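PDB 5EK8: lipoxygenase from Cyanothece sp., which probably catalyses, as a 9R-lipoxygenase with a non-heme iron, the insertion of molecular oxygen into polyunsaturated fatty acids. Local coordinates for residues N122-D127 against P132-R137; P230-N235 against D247-L252; P113-R118 against K151-G156. All coordinates share one frame; numbering follows the deposited sequence.

Contact 1 (N122-D127 against P132-R137); sequences NRVTFD and PVYTNR
The ring of Tyr134 has the methyl CG1 of Val124 over one face and the amide oxygen of Asn122 at its edge, in the ring plane. There Asn122 OD1 lies 3.3 Å from Tyr134 CD1, an approach that is probably mildly favourable, since the rim of an aromatic ring is slightly positive; the amide plane is turned 62° from the ring. The side chain of Asn122 reaches this place because its CG sits between the backbone N and the carbonyl carbon (chi1 75°); the same oxygen also takes a weak hydrogen bond from Arg384. The second methyl of Val124, CG2, approaches Tyr134 CE1 to 3.5 Å, and its CG1 meets Pro132 CB at 3.9 Å, so the branches of one valine serve both neighbours; a flat ring and a proline suit it by offering broad apolar surfaces. The Phe126 ring comes obliquely to Pro132, with Phe126 CD1 4.1 Å from Pro132 CA. Val124 also touches Arg384 and Leu385 of helix 383-391.

On the other face of the sheet, Thr125 and Val133 run side by side, their CB atoms 4.0 Å apart, as suits two beta-branched residues in extended strands. Arg123, on this same face, has its charge paired with Asp184.

Backbone bonds hold the register. Thr125 N gives to Val133 O (2.7 Å); Arg123 and Thr135 exchange bonds in both directions, that from Thr135 N to Arg123 O being the straighter at 166°. The return bond from Val133 to Thr125 is modelled too short to be trusted. Hydrogen-bonded and non-hydrogen-bonded pairs follow one another from Asn122-Asn136 to Phe126-Pro132, the ladder of an antiparallel beta hairpin, here at the border of the four-stranded sheet of what is probably the PLAT domain.

Contact 2 (P230-N235 against D247-L252); sequences PNLTIN and DEYFVL
Thr233 OG1 is gripped by two groups: Asn231 ND2 donates to it over 2.9 Å, with the hydroxyl near the amide plane, and the carboxylate of Glu583 makes a second hydrogen bond. The hydroxyl occupies the position between backbone N and carbonyl carbon (chi1 54°), which turns the methyl CG2 the other way, to meet the second helix. That methyl comes to 3.7 Å from Tyr249 OH and 4.1 Å from Tyr249 CE2, the tyrosine meeting the threonine side chain roughly perpendicularly. Threonine suits the place because it offers a polar and an apolar branch on one short stem. Leu232 adds its CD2 methyl, 3.9 Å from Tyr249 OH, so the phenol end rests against two aliphatic groups.

Asn231 is the N-cap of helix 232-239: its OD1 accepts from Ile234 N (3.1 Å), the donor standing above the carbonyl plane, and its ND2 also reaches Ser578 O. Asparagine can do this because one amide offers both an acceptor and donors. The capped first turn of helix 232-239 faces a tyrosine reaching over from helix 247-256, whose side chain spans the 10.0 Å between the CA atoms of Thr233 and Tyr249.

A valine in place of Thr233 would probably cost Asn231 ND2 one of its two partners and leave the Glu583 carboxylate without this hydroxyl, in a buried setting. On its own helix, Tyr249 has CG anti to the backbone N (chi1 -168°), which carries the phenol group across to the capped turn; its ring also meets that of Tyr243, and Tyr586 touches it from a loop.

Contact 3 (P113-R118 against K151-G156); sequences PDLELR and KTYDFG
Phe155 has a partner over the centre of both its faces. Leu117 CD2 stands 4.3 Å from the ring centroid, only 4° off the normal, a CH-pi contact; over the opposite face lies Tyr153 CE2, from its own strand, with Phe155 CE2 in turn at the tyrosine edge. Leucine suits the first role because its branched end can lay one methyl squarely on a ring, while Leu117 CB approaches Phe155 CE1 at 3.9 Å. With chi1 at -163°, the Leu117 side chain swings away from its own N and sets CD2 above the ring.

Beside this pair, Leu115 and Tyr153 run alongside one another, pointing contrary ways, Leu115 CD1 lying 3.7 Å from Tyr153 CD2. A tyrosine suits this place since its ring packs on Leu115 while its hydroxyl can still make a weak hydrogen bond with Gly145 N. Phe98 of strand 97-102 touches both Leu117 and Phe155, and Val75 flanks both leucines.

The CA atoms of Leu115 and Tyr153 are 9.0 Å apart, too far for backbone pairing, and the strands share side-chain packing alone, as in the interior of a beta sandwich, here between the four-stranded and three-stranded sheets of what is probably the PLAT domain.

Contacts 1 and 3 share strand 115-126, using its two ends, and their centres lie 27 Å apart. The hairpin of contact 1 is nested within the longer loop closed by contact 3: one pairs neighbours within a sheet, the other packs that sheet on its partner. Contact 2 follows later in the chain, on the opposite side of the centre of the chain, 44 Å from contact 1 and 66 Å from contact 3, centre to centre; the nearest atoms of contacts 1 and 2 are about 32 Å apart. None lies at the iron or the sodium site, though helix 247-256, which supplies Tyr249, packs through Phe250 on helix 337-377, carrier of the iron ligands His359 and His364.

Contact 1 (N122-D127 against P132-R137)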
loop_
_atom_site.group_PDB
_atom_site.type_symbol
_atom_site.label_atom_id
_atom_site.label_comp_id
_atom_site.label_asym_id
_atom_site.label_seq_id
_atom_site.Cartn_x
_atom_site.Cartn_y
_atom_site.Cartn_z
ATOM N N ASN A 122 -11.609 -8.189 -16.894
ATOM C CA ASN A 122 -11.161 -9.565 -16.658
ATOM C C ASN A 122 -9.795 -9.691 -15.980
ATOM O O ASN A 122 -8.890 -8.892 -16.212
ATOM C CB ASN A 122 -11.149 -10.367 -17.970
ATOM C CG ASN A 122 -9.989 -10.015 -18.866
ATOM O OD1 ASN A 122 -8.901 -10.580 -18.747
ATOM N ND2 ASN A 122 -10.216 -9.091 -19.789
ATOM N N ARG A 123 -9.670 -10.708 -15.133
ATOM C CA ARG A 123 -8.406 -11.066 -14.506
ATOM C C ARG A 123 -7.808 -12.287 -15.200
ATOM O O ARG A 123 -8.537 -13.156 -15.682
ATOM C CB ARG A 123 -8.608 -11.352 -13.020
ATOM C CG ARG A 123 -9.388 -10.283 -12.288
ATOM C CD ARG A 123 -9.567 -10.633 -10.816
ATOM N NE ARG A 123 -10.068 -9.491 -10.055
ATOM C CZ ARG A 123 -10.352 -9.513 -8.755
ATOM N NH1 ARG A 123 -10.801 -8.417 -8.160
ATOM N NH2 ARG A 123 -10.187 -10.626 -8.052
ATOM N N VAL A 124 -6.484 -12.356 -15.252
ATOM C CA VAL A 124 -5.824 -13.488 -15.888
ATOM C C VAL A 124 -5.240 -14.426 -14.841
ATOM O O VAL A 124 -4.563 -13.996 -13.911
ATOM C CB VAL A 124 -4.714 -13.032 -16.850
ATOM C CG1 VAL A 124 -4.137 -14.229 -17.597
ATOM C CG2 VAL A 124 -5.263 -12.012 -17.829
ATOM N N THR A 125 -5.524 -15.713 -15.005
ATOM C CA THR A 125 -5.053 -16.749 -14.097
ATOM C C THR A 125 -4.264 -17.780 -14.906
ATOM O O THR A 125 -4.527 -17.969 -16.090
ATOM C CB THR A 125 -6.249 -17.401 -13.345
ATOM O OG1 THR A 125 -6.622 -16.575 -12.235
ATOM C CG2 THR A 125 -5.917 -18.794 -12.828
ATOM N N PHE A 126 -3.272 -18.416 -14.289
ATOM C CA PHE A 126 -2.547 -19.495 -14.952
ATOM C C PHE A 126 -3.010 -20.868 -14.463
ATOM O O PHE A 126 -3.124 -21.109 -13.260
ATOM C CB PHE A 126 -1.043 -19.329 -14.746
ATOM C CG PHE A 126 -0.516 -18.030 -15.260
ATOM C CD1 PHE A 126 -0.538 -17.752 -16.615
ATOM C CD2 PHE A 126 -0.019 -17.075 -14.392
ATOM C CE1 PHE A 126 -0.066 -16.548 -17.102
ATOM C CE2 PHE A 126 0.458 -15.867 -14.870
ATOM C CZ PHE A 126 0.436 -15.603 -16.229
ATOM N N ASP A 127 -3.281 -21.763 -15.411
ATOM C CA ASP A 127 -3.824 -23.080 -15.092
ATOM C C ASP A 127 -2.729 -24.062 -14.693
ATOM O O ASP A 127 -1.619 -23.659 -14.339
ATOM C CB ASP A 127 -4.621 -23.635 -16.281
ATOM C CG ASP A 127 -3.760 -23.877 -17.509
ATOM O OD1 ASP A 127 -2.622 -23.368 -17.556
ATOM O OD2 ASP A 127 -4.225 -24.575 -18.436
ATOM N N PRO A 132 -2.716 -19.124 -19.768
ATOM C CA PRO A 132 -3.581 -18.044 -19.275
ATOM C C PRO A 132 -5.056 -18.435 -19.181
ATOM O O PRO A 132 -5.596 -19.044 -20.104
ATOM C CB PRO A 132 -3.392 -16.933 -20.319
ATOM C CG PRO A 132 -2.106 -17.254 -21.001
ATOM C CD PRO A 132 -2.026 -18.747 -21.014
ATOM N N VAL A 133 -5.691 -18.083 -18.066
ATOM C CA VAL A 133 -7.129 -18.268 -17.903
ATOM C C VAL A 133 -7.803 -16.916 -17.705
ATOM O O VAL A 133 -7.502 -16.194 -16.753
ATOM C CB VAL A 133 -7.459 -19.190 -16.712
ATOM C CG1 VAL A 133 -8.959 -19.199 -16.437
ATOM C CG2 VAL A 133 -6.946 -20.594 -16.983
ATOM N N TYR A 134 -8.711 -16.581 -18.615
ATOM C CA TYR A 134 -9.373 -15.282 -18.605
ATOM C C TYR A 134 -10.740 -15.347 -17.924
ATOM O O TYR A 134 -11.639 -16.059 -18.367
ATOM C CB TYR A 134 -9.513 -14.750 -20.034
ATOM C CG TYR A 134 -8.197 -14.349 -20.669
ATOM C CD1 TYR A 134 -7.694 -13.062 -20.512
ATOM C CD2 TYR A 134 -7.457 -15.255 -21.419
ATOM C CE1 TYR A 134 -6.493 -12.685 -21.087
ATOM C CE2 TYR A 134 -6.251 -14.890 -21.999
ATOM C CZ TYR A 134 -5.773 -13.601 -21.830
ATOM O OH TYR A 134 -4.575 -13.222 -22.401
ATOM N N THR A 135 -10.885 -14.587 -16.846
ATOM C CA THR A 135 -12.111 -14.597 -16.062
ATOM C C THR A 135 -12.796 -13.238 -16.095
ATOM O O THR A 135 -12.305 -12.277 -15.507
ATOM C CB THR A 135 -11.827 -14.977 -14.608
ATOM O OG1 THR A 135 -10.881 -16.055 -14.574
ATOM C CG2 THR A 135 -13.110 -15.387 -13.909
ATOM N N ASN A 136 -13.939 -13.169 -16.773
ATOM C CA ASN A 136 -14.618 -11.896 -17.010
ATOM C C ASN A 136 -15.349 -11.348 -15.791
ATOM O O ASN A 136 -15.615 -12.068 -14.827
ATOM C CB ASN A 136 -15.614 -12.027 -18.166
ATOM C CG ASN A 136 -14.944 -12.365 -19.484
ATOM O OD1 ASN A 136 -13.720 -12.289 -19.607
ATOM N ND2 ASN A 136 -15.749 -12.730 -20.484
ATOM N N ARG A 137 -15.672 -10.061 -15.864
ATOM C CA ARG A 137 -16.404 -9.345 -14.825
ATOM C C ARG A 137 -17.078 -8.138 -15.471
ATOM O O ARG A 137 -16.472 -7.452 -16.296
ATOM C CB ARG A 137 -15.467 -8.904 -13.697
ATOM C CG ARG A 137 -16.014 -7.781 -12.826
ATOM C CD ARG A 137 -14.888 -6.901 -12.278
ATOM N NE ARG A 137 -15.414 -5.681 -11.668
ATOM C CZ ARG A 137 -15.386 -4.479 -12.237
ATOM N NH1 ARG A 137 -14.836 -4.313 -13.430
ATOM N NH2 ARG A 137 -15.903 -3.436 -11.605
#

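Contact 2 (P230-N235 against D247-L252)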
loop_
_atom_site.group_PDB
_atom_site.type_symbol
_atom_site.label_atom_id
_atom_site.label_comp_id
_atom_site.label_asym_id
_atom_site.label_seq_id
_atom_site.Cartn_x
_atom_site.Cartn_y
_atom_site.Cartn_z
ATOM N N PRO A 230 2.112 -12.542 23.139
ATOM C CA PRO A 230 3.400 -11.844 23.195
ATOM C C PRO A 230 3.939 -11.519 21.806
ATOM O O PRO A 230 3.478 -12.097 20.824
ATOM C CB PRO A 230 4.307 -12.848 23.910
ATOM C CG PRO A 230 3.723 -14.174 23.570
ATOM C CD PRO A 230 2.234 -13.957 23.535
ATOM N N ASN A 231 4.900 -10.603 21.735
ATOM C CA ASN A 231 5.547 -10.267 20.471
ATOM C C ASN A 231 7.003 -10.680 20.521
ATOM O O ASN A 231 7.435 -11.321 21.476
ATOM C CB ASN A 231 5.439 -8.773 20.164
ATOM C CG ASN A 231 6.433 -7.946 20.954
ATOM O OD1 ASN A 231 6.611 -8.149 22.154
ATOM N ND2 ASN A 231 7.098 -7.014 20.277
ATOM N N LEU A 232 7.762 -10.298 19.500
ATOM C CA LEU A 232 9.153 -10.721 19.398
ATOM C C LEU A 232 9.996 -10.270 20.594
ATOM O O LEU A 232 10.756 -11.062 21.158
ATOM C CB LEU A 232 9.772 -10.200 18.103
ATOM C CG LEU A 232 11.268 -10.482 17.962
ATOM C CD1 LEU A 232 11.538 -11.978 17.972
ATOM C CD2 LEU A 232 11.838 -9.814 16.700
ATOM N N THR A 233 9.851 -9.008 20.987
ATOM C CA THR A 233 10.683 -8.452 22.052
ATOM C C THR A 233 10.345 -9.065 23.412
ATOM O O THR A 233 11.239 -9.336 24.222
ATOM C CB THR A 233 10.564 -6.905 22.126
ATOM O OG1 THR A 233 9.189 -6.518 22.241
ATOM C CG2 THR A 233 11.149 -6.282 20.882
ATOM N N ILE A 234 9.060 -9.304 23.653
ATOM C CA ILE A 234 8.643 -9.977 24.878
ATOM C C ILE A 234 9.261 -11.372 24.968
ATOM O O ILE A 234 9.851 -11.721 25.986
ATOM C CB ILE A 234 7.106 -10.079 24.979
ATOM C CG1 ILE A 234 6.504 -8.693 25.224
ATOM C CG2 ILE A 234 6.707 -11.027 26.104
ATOM C CD1 ILE A 234 4.996 -8.649 25.133
ATOM N N ASN A 235 9.143 -12.152 23.895
ATOM C CA ASN A 235 9.732 -13.491 23.834
ATOM C C ASN A 235 11.239 -13.466 24.077
ATOM O O ASN A 235 11.774 -14.237 24.892
ATOM C CB ASN A 235 9.449 -14.145 22.476
ATOM C CG ASN A 235 7.969 -14.372 22.225
ATOM O OD1 ASN A 235 7.183 -14.517 23.159
ATOM N ND2 ASN A 235 7.585 -14.412 20.954
ATOM N N ASP A 247 22.104 -1.998 23.813
ATOM C CA ASP A 247 22.618 -1.178 22.716
ATOM C C ASP A 247 22.741 -1.955 21.405
ATOM O O ASP A 247 22.458 -1.420 20.325
ATOM C CB ASP A 247 23.980 -0.582 23.085
ATOM C CG ASP A 247 23.881 0.473 24.171
ATOM O OD1 ASP A 247 24.938 0.897 24.691
ATOM O OD2 ASP A 247 22.745 0.868 24.513
ATOM N N GLU A 248 23.178 -3.206 21.510
ATOM C CA GLU A 248 23.343 -4.074 20.349
ATOM C C GLU A 248 22.026 -4.206 19.592
ATOM O O GLU A 248 21.974 -4.103 18.359
ATOM C CB GLU A 248 23.846 -5.458 20.778
ATOM C CG GLU A 248 25.203 -5.466 21.492
ATOM C CD GLU A 248 25.131 -4.956 22.925
ATOM O OE1 GLU A 248 24.012 -4.828 23.462
ATOM O OE2 GLU A 248 26.194 -4.675 23.511
ATOM N N TYR A 249 20.959 -4.416 20.353
ATOM C CA TYR A 249 19.635 -4.595 19.780
ATOM C C TYR A 249 19.095 -3.275 19.244
ATOM O O TYR A 249 18.411 -3.249 18.220
ATOM C CB TYR A 249 18.672 -5.187 20.814
ATOM C CG TYR A 249 17.377 -5.653 20.198
ATOM C CD1 TYR A 249 17.338 -6.794 19.404
ATOM C CD2 TYR A 249 16.197 -4.945 20.393
ATOM C CE1 TYR A 249 16.162 -7.218 18.822
ATOM C CE2 TYR A 249 15.015 -5.361 19.818
ATOM C CZ TYR A 249 15.000 -6.498 19.031
ATOM O OH TYR A 249 13.818 -6.917 18.458
ATOM N N PHE A 250 19.407 -2.186 19.944
ATOM C CA PHE A 250 19.031 -0.846 19.507
ATOM C C PHE A 250 19.569 -0.575 18.108
ATOM O O PHE A 250 18.831 -0.146 17.213
ATOM C CB PHE A 250 19.550 0.203 20.492
ATOM C CG PHE A 250 19.238 1.620 20.100
ATOM C CD1 PHE A 250 20.216 2.432 19.546
ATOM C CD2 PHE A 250 17.969 2.143 20.294
ATOM C CE1 PHE A 250 19.934 3.741 19.195
ATOM C CE2 PHE A 250 17.681 3.453 19.942
ATOM C CZ PHE A 250 18.664 4.252 19.391
ATOM N N VAL A 251 20.857 -0.853 17.930
ATOM C CA VAL A 251 21.516 -0.679 16.641
ATOM C C VAL A 251 20.925 -1.609 15.589
ATOM O O VAL A 251 20.599 -1.178 14.474
ATOM C CB VAL A 251 23.032 -0.933 16.754
ATOM C CG1 VAL A 251 23.661 -1.048 15.374
ATOM C CG2 VAL A 251 23.685 0.170 17.562
ATOM N N LEU A 252 20.783 -2.882 15.949
ATOM C CA LEU A 252 20.220 -3.866 15.032
ATOM C C LEU A 252 18.850 -3.444 14.500
ATOM O O LEU A 252 18.563 -3.616 13.318
ATOM C CB LEU A 252 20.114 -5.233 15.707
ATOM C CG LEU A 252 21.416 -6.029 15.756
ATOM C CD1 LEU A 252 21.201 -7.341 16.467
ATOM C CD2 LEU A 252 21.958 -6.256 14.349
#

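Contact 3 (P113-R118 against K151-G156)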
loop_
_atom_site.group_PDB
_atom_site.type_symbol
_atom_site.label_atom_id
_atom_site.label_comp_id
_atom_site.label_asym_id
_atom_site.label_seq_id
_atom_site.Cartn_x
_atom_site.Cartn_y
_atom_site.Cartn_z
ATOM N N PRO A 113 -34.498 -6.705 -30.819
ATOM C CA PRO A 113 -33.764 -6.508 -29.566
ATOM C C PRO A 113 -33.857 -5.088 -28.994
ATOM O O PRO A 113 -33.884 -4.108 -29.741
ATOM C CB PRO A 113 -32.317 -6.848 -29.946
ATOM C CG PRO A 113 -32.264 -6.746 -31.436
ATOM C CD PRO A 113 -33.618 -7.137 -31.919
ATOM N N ASP A 114 -33.928 -5.002 -27.668
ATOM C CA ASP A 114 -33.797 -3.743 -26.943
ATOM C C ASP A 114 -32.396 -3.697 -26.351
ATOM O O ASP A 114 -32.120 -4.331 -25.333
ATOM C CB ASP A 114 -34.862 -3.617 -25.850
ATOM C CG ASP A 114 -36.275 -3.716 -26.399
ATOM O OD1 ASP A 114 -36.482 -3.338 -27.573
ATOM O OD2 ASP A 114 -37.176 -4.172 -25.660
ATOM N N LEU A 115 -31.514 -2.939 -26.994
ATOM C CA LEU A 115 -30.076 -3.086 -26.786
ATOM C C LEU A 115 -29.550 -2.622 -25.431
ATOM O O LEU A 115 -30.107 -1.733 -24.787
ATOM C CB LEU A 115 -29.319 -2.359 -27.897
ATOM C CG LEU A 115 -29.419 -3.051 -29.257
ATOM C CD1 LEU A 115 -28.593 -2.323 -30.300
ATOM C CD2 LEU A 115 -28.990 -4.509 -29.147
ATOM N N GLU A 116 -28.461 -3.265 -25.025
ATOM C CA GLU A 116 -27.757 -2.996 -23.782
ATOM C C GLU A 116 -26.289 -3.335 -23.991
ATOM O O GLU A 116 -25.953 -4.444 -24.398
ATOM C CB GLU A 116 -28.340 -3.813 -22.628
ATOM C CG GLU A 116 -27.377 -4.028 -21.468
ATOM C CD GLU A 116 -27.986 -4.851 -20.336
ATOM O OE1 GLU A 116 -27.479 -5.960 -20.059
ATOM O OE2 GLU A 116 -28.969 -4.384 -19.720
ATOM N N LEU A 117 -25.414 -2.372 -23.732
ATOM C CA LEU A 117 -23.990 -2.566 -23.954
ATOM C C LEU A 117 -23.247 -2.796 -22.645
ATOM O O LEU A 117 -23.356 -2.002 -21.715
ATOM C CB LEU A 117 -23.402 -1.361 -24.683
ATOM C CG LEU A 117 -22.039 -1.574 -25.337
ATOM C CD1 LEU A 117 -22.154 -2.567 -26.487
ATOM C CD2 LEU A 117 -21.470 -0.240 -25.809
ATOM N N ARG A 118 -22.491 -3.884 -22.570
ATOM C CA ARG A 118 -21.740 -4.189 -21.362
ATOM C C ARG A 118 -20.242 -4.004 -21.558
ATOM O O ARG A 118 -19.648 -4.553 -22.489
ATOM C CB ARG A 118 -22.024 -5.617 -20.894
ATOM C CG ARG A 118 -23.484 -5.886 -20.592
ATOM C CD ARG A 118 -23.659 -7.170 -19.802
ATOM N NE ARG A 118 -25.062 -7.559 -19.710
ATOM C CZ ARG A 118 -25.490 -8.688 -19.152
ATOM N NH1 ARG A 118 -24.620 -9.543 -18.629
ATOM N NH2 ARG A 118 -26.787 -8.960 -19.118
ATOM N N LYS A 151 -29.879 -2.253 -39.374
ATOM C CA LYS A 151 -28.737 -3.159 -39.470
ATOM C C LYS A 151 -27.479 -2.543 -38.858
ATOM O O LYS A 151 -26.458 -3.215 -38.723
ATOM C CB LYS A 151 -28.477 -3.564 -40.923
ATOM C CG LYS A 151 -27.811 -4.930 -41.043
ATOM C CD LYS A 151 -27.719 -5.411 -42.480
ATOM C CE LYS A 151 -28.058 -6.893 -42.573
ATOM N NZ LYS A 151 -27.514 -7.517 -43.813
ATOM N N THR A 152 -27.556 -1.262 -38.502
ATOM C CA THR A 152 -26.499 -0.593 -37.745
ATOM C C THR A 152 -27.107 0.335 -36.697
ATOM O O THR A 152 -27.798 1.295 -37.041
ATOM C CB THR A 152 -25.558 0.251 -38.642
ATOM O OG1 THR A 152 -26.273 1.378 -39.163
ATOM C CG2 THR A 152 -24.982 -0.569 -39.791
ATOM N N TYR A 153 -26.858 0.053 -35.422
ATOM C CA TYR A 153 -27.273 0.968 -34.363
ATOM C C TYR A 153 -26.060 1.630 -33.730
ATOM O O TYR A 153 -25.127 0.954 -33.307
ATOM C CB TYR A 153 -28.089 0.253 -33.286
ATOM C CG TYR A 153 -28.488 1.180 -32.155
ATOM C CD1 TYR A 153 -29.560 2.056 -32.297
ATOM C CD2 TYR A 153 -27.787 1.192 -30.953
ATOM C CE1 TYR A 153 -29.928 2.913 -31.273
ATOM C CE2 TYR A 153 -28.147 2.048 -29.921
ATOM C CZ TYR A 153 -29.218 2.906 -30.088
ATOM O OH TYR A 153 -29.583 3.756 -29.067
ATOM N N ASP A 154 -26.086 2.955 -33.650
ATOM C CA ASP A 154 -24.931 3.708 -33.172
ATOM C C ASP A 154 -25.171 4.364 -31.814
ATOM O O ASP A 154 -26.094 5.163 -31.653
ATOM C CB ASP A 154 -24.538 4.768 -34.203
ATOM C CG ASP A 154 -23.405 5.658 -33.727
ATOM O OD1 ASP A 154 -22.300 5.133 -33.470
ATOM O OD2 ASP A 154 -23.619 6.886 -33.626
ATOM N N PHE A 155 -24.331 4.021 -30.841
ATOM C CA PHE A 155 -24.390 4.647 -29.525
ATOM C C PHE A 155 -23.763 6.033 -29.568
ATOM O O PHE A 155 -24.070 6.896 -28.745
ATOM C CB PHE A 155 -23.669 3.797 -28.477
ATOM C CG PHE A 155 -24.271 2.439 -28.269
ATOM C CD1 PHE A 155 -25.096 2.191 -27.182
ATOM C CD2 PHE A 155 -24.003 1.404 -29.152
ATOM C CE1 PHE A 155 -25.646 0.938 -26.981
ATOM C CE2 PHE A 155 -24.552 0.151 -28.960
ATOM C CZ PHE A 155 -25.374 -0.084 -27.871
ATOM N N GLY A 156 -22.876 6.237 -30.537
ATOM C CA GLY A 156 -22.101 7.458 -30.606
ATOM C C GLY A 156 -21.045 7.434 -29.523
ATOM O O GLY A 156 -20.637 6.362 -29.074
#